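Local structure of extracellular invertase (Aspergillus kawachii, 5XHA) at the beta-D-fructofuranose site. The protein hydrolyses beta-fructofuranosides such as sucrose as a secreted glycoside hydrolase family 32 beta-fructofuranosidase, releasing fructose. Sequence-based numbering; all coordinates share one arbitrary frame.

The beta-D-fructofuranose site. Residues 416-418, 423, 543, 554-557. With FRU (beta-D-fructofuranose), chain B.
Lys423 starts with CG anti to its backbone N (chi1 -179°), then bends at chi2 and again at chi4, so its aliphatic stem runs alongside the sugar hydroxyl O3 and its terminal amino nitrogen NZ turns onto it. Thr543 has OG1 beside its backbone N (chi1 -45°), a setting that points the hydroxyl toward the sugar, and Tyr554 turns its ring about crosswise to its CB-CG stem. Between them lies a poorly ordered beta-D-fructofuranose, perhaps bound here because the enzyme was studied in complex with fructose, and gripped mainly at its O6 hydroxymethyl end. There the backbone N of Gly557 donates to O6 at 2.9 Å, in a somewhat bent bond of 146° at the hydrogen. Gly557 has a positive phi and no side chain, so its CA can rest against the sugar's C6 at 3.4 Å. Two waters complete the grip on O6. Water 1, its O 2.8 Å from FRU O6, links it to the carbonyl O of Ile416. Water 2, its O 3.0 Å from FRU O6, links it to the hydroxyl of Thr543, a short branched side chain that can hold a water without crowding the ring. Along the O3-O4 edge the contacts are looser: Lys423 NZ makes a weak hydrogen bond to O3 (2.9 Å), which a long, flexible side chain can bring to O3 at its tip, and the backbone N of Ile418 makes a long, weak one to O4, though nearly straight. Ile418 also lays CG1 over one face of the Tyr554 ring, toward its rim and 3.4 Å above the plane, an apolar lid that should help fix the ring. Tyr554 meets the sugar mainly through CB, near O6, rather than by stacking. Much of the sugar surface is buried. Family 32 enzymes carry their active site in an N-terminal five-bladed beta-propeller; this site lies on the C-terminal beta-sandwich side, so it is probably secondary to the catalytic pocket, built from the end of strand 408-418, helix 420-426, strands 540-547 and 550-555 and the turn that follows.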
ATOM      1  N   ILE A 416     -16.410 -33.270 -15.675  1.00 33.57           N
ATOM      2  CA  ILE A 416     -15.520 -33.389 -14.518  1.00 33.93           C
ATOM      3  C   ILE A 416     -15.108 -34.856 -14.423  1.00 35.56           C
ATOM      4  O   ILE A 416     -15.948 -35.724 -14.200  1.00 35.65           O
ATOM      5  CB  ILE A 416     -16.250 -33.009 -13.200  1.00 32.30           C
ATOM      6  CG1 ILE A 416     -16.792 -31.581 -13.262  1.00 30.84           C
ATOM      7  CG2 ILE A 416     -15.325 -33.136 -11.989  1.00 33.76           C
ATOM      8  CD1 ILE A 416     -17.837 -31.305 -12.209  1.00 31.02           C
ATOM      9  N   SER A 417     -13.820 -35.140 -14.586  1.00 35.59           N
ATOM     10  CA  SER A 417     -13.330 -36.502 -14.442  1.00 34.99           C
ATOM     11  C   SER A 417     -11.947 -36.530 -13.790  1.00 36.56           C
ATOM     12  O   SER A 417     -11.248 -35.517 -13.731  1.00 36.05           O
ATOM     13  CB  SER A 417     -13.288 -37.179 -15.802  1.00 36.38           C
ATOM     14  OG  SER A 417     -12.417 -36.470 -16.626  1.00 42.81           O
ATOM     15  N   ILE A 418     -11.567 -37.699 -13.283  1.00 34.86           N
ATOM     16  CA  ILE A 418     -10.282 -37.866 -12.658  1.00 32.97           C
ATOM     17  C   ILE A 418      -9.250 -37.709 -13.757  1.00 33.33           C
ATOM     18  O   ILE A 418      -9.427 -38.247 -14.836  1.00 32.94           O
ATOM     19  CB  ILE A 418     -10.155 -39.255 -12.020  1.00 33.11           C
ATOM     20  CG1 ILE A 418     -11.268 -39.466 -10.989  1.00 31.64           C
ATOM     21  CG2 ILE A 418      -8.775 -39.425 -11.391  1.00 32.27           C
ATOM     22  CD1 ILE A 418     -11.317 -40.865 -10.425  1.00 31.86           C
ATOM     23  N   LYS A 423      -6.090 -41.631 -12.821  1.00 34.28           N
ATOM     24  CA  LYS A 423      -7.092 -42.701 -12.923  1.00 36.87           C
ATOM     25  C   LYS A 423      -6.454 -44.063 -13.215  1.00 37.44           C
ATOM     26  O   LYS A 423      -6.762 -45.046 -12.538  1.00 35.85           O
ATOM     27  CB  LYS A 423      -8.122 -42.378 -14.001  1.00 39.43           C
ATOM     28  CG  LYS A 423      -9.217 -43.425 -14.147  1.00 41.37           C
ATOM     29  CD  LYS A 423     -10.146 -43.406 -12.949  1.00 44.87           C
ATOM     30  CE  LYS A 423     -11.064 -44.624 -12.899  1.00 47.37           C
ATOM     31  NZ  LYS A 423     -11.910 -44.735 -14.117  1.00 47.21           N
ATOM     32  N   THR A 543     -18.437 -43.998 -10.073  1.00 36.31           N
ATOM     33  CA  THR A 543     -17.081 -44.361  -9.651  1.00 36.30           C
ATOM     34  C   THR A 543     -16.862 -43.891  -8.211  1.00 36.19           C
ATOM     35  O   THR A 543     -16.983 -42.707  -7.914  1.00 36.85           O
ATOM     36  CB  THR A 543     -16.002 -43.747 -10.564  1.00 35.95           C
ATOM     37  OG1 THR A 543     -16.368 -43.909 -11.930  1.00 34.89           O
ATOM     38  CG2 THR A 543     -14.666 -44.417 -10.350  1.00 35.22           C
ATOM     39  N   TYR A 554     -17.865 -39.977  -8.047  1.00 30.94           N
ATOM     40  CA  TYR A 554     -18.071 -39.442  -9.380  1.00 32.29           C
ATOM     41  C   TYR A 554     -19.270 -40.110 -10.052  1.00 34.39           C
ATOM     42  O   TYR A 554     -19.533 -41.305  -9.823  1.00 34.91           O
ATOM     43  CB  TYR A 554     -16.829 -39.702 -10.232  1.00 33.17           C
ATOM     44  CG  TYR A 554     -15.574 -38.985  -9.757  1.00 31.71           C
ATOM     45  CD1 TYR A 554     -14.801 -39.500  -8.723  1.00 31.33           C
ATOM     46  CD2 TYR A 554     -15.172 -37.796 -10.344  1.00 32.08           C
ATOM     47  CE1 TYR A 554     -13.656 -38.857  -8.289  1.00 31.40           C
ATOM     48  CE2 TYR A 554     -14.023 -37.131  -9.920  1.00 32.41           C
ATOM     49  CZ  TYR A 554     -13.264 -37.662  -8.892  1.00 31.73           C
ATOM     50  OH  TYR A 554     -12.126 -37.003  -8.474  1.00 29.89           O
ATOM     51  N   ALA A 555     -19.977 -39.354 -10.895  1.00 33.09           N
ATOM     52  CA  ALA A 555     -21.086 -39.917 -11.694  1.00 33.30           C
ATOM     53  C   ALA A 555     -21.240 -39.232 -13.036  1.00 34.33           C
ATOM     54  O   ALA A 555     -21.255 -37.996 -13.110  1.00 35.03           O
ATOM     55  CB  ALA A 555     -22.396 -39.846 -10.928  1.00 34.02           C
ATOM     56  N   ASN A 556     -21.310 -40.045 -14.101  1.00 35.39           N
ATOM     57  CA  ASN A 556     -21.788 -39.613 -15.416  1.00 34.71           C
ATOM     58  C   ASN A 556     -20.910 -38.528 -16.061  1.00 36.43           C
ATOM     59  O   ASN A 556     -21.380 -37.752 -16.902  1.00 35.77           O
ATOM     60  CB  ASN A 556     -23.263 -39.133 -15.331  1.00 37.25           C
ATOM     61  CG  ASN A 556     -24.263 -40.271 -15.104  1.00 39.20           C
ATOM     62  OD1 ASN A 556     -25.225 -40.452 -15.869  1.00 40.78           O
ATOM     63  ND2 ASN A 556     -24.071 -41.010 -14.039  1.00 39.01           N
ATOM     64  N   GLY A 557     -19.636 -38.481 -15.676  1.00 36.40           N
ATOM     65  CA  GLY A 557     -18.686 -37.499 -16.200  1.00 35.05           C
ATOM     66  C   GLY A 557     -18.996 -36.053 -15.863  1.00 33.96           C
ATOM     67  O   GLY A 557     -18.398 -35.149 -16.435  1.00 34.14           O
TER
HETATM   68  C1  FRU B 705     -15.464 -44.144 -15.624  1.00 78.02           C
HETATM   69  C2  FRU B 705     -15.031 -42.677 -15.778  1.00 72.72           C
HETATM   70  C3  FRU B 705     -13.922 -42.210 -14.813  1.00 66.16           C
HETATM   71  C4  FRU B 705     -14.373 -40.800 -14.466  1.00 68.47           C
HETATM   72  C5  FRU B 705     -15.884 -40.991 -14.387  1.00 64.91           C
HETATM   73  C6  FRU B 705     -16.665 -39.689 -14.586  1.00 61.19           C
HETATM   74  O1  FRU B 705     -14.524 -45.069 -16.189  1.00 82.84           O
HETATM   75  O2  FRU B 705     -14.643 -42.373 -17.136  1.00 65.89           O
HETATM   76  O3  FRU B 705     -12.602 -42.197 -15.385  1.00 59.30           O
HETATM   77  O4  FRU B 705     -13.791 -40.241 -13.276  1.00 58.49           O
HETATM   78  O5  FRU B 705     -16.199 -41.930 -15.422  1.00 67.69           O
HETATM   79  O6  FRU B 705     -17.849 -39.652 -13.748  1.00 49.13           O
HETATM   80  O   HOH W   1     -17.706 -37.051 -12.772  1.00 33.94           O
HETATM   81  O   HOH W   2     -18.238 -42.499 -12.860  1.00 38.58           O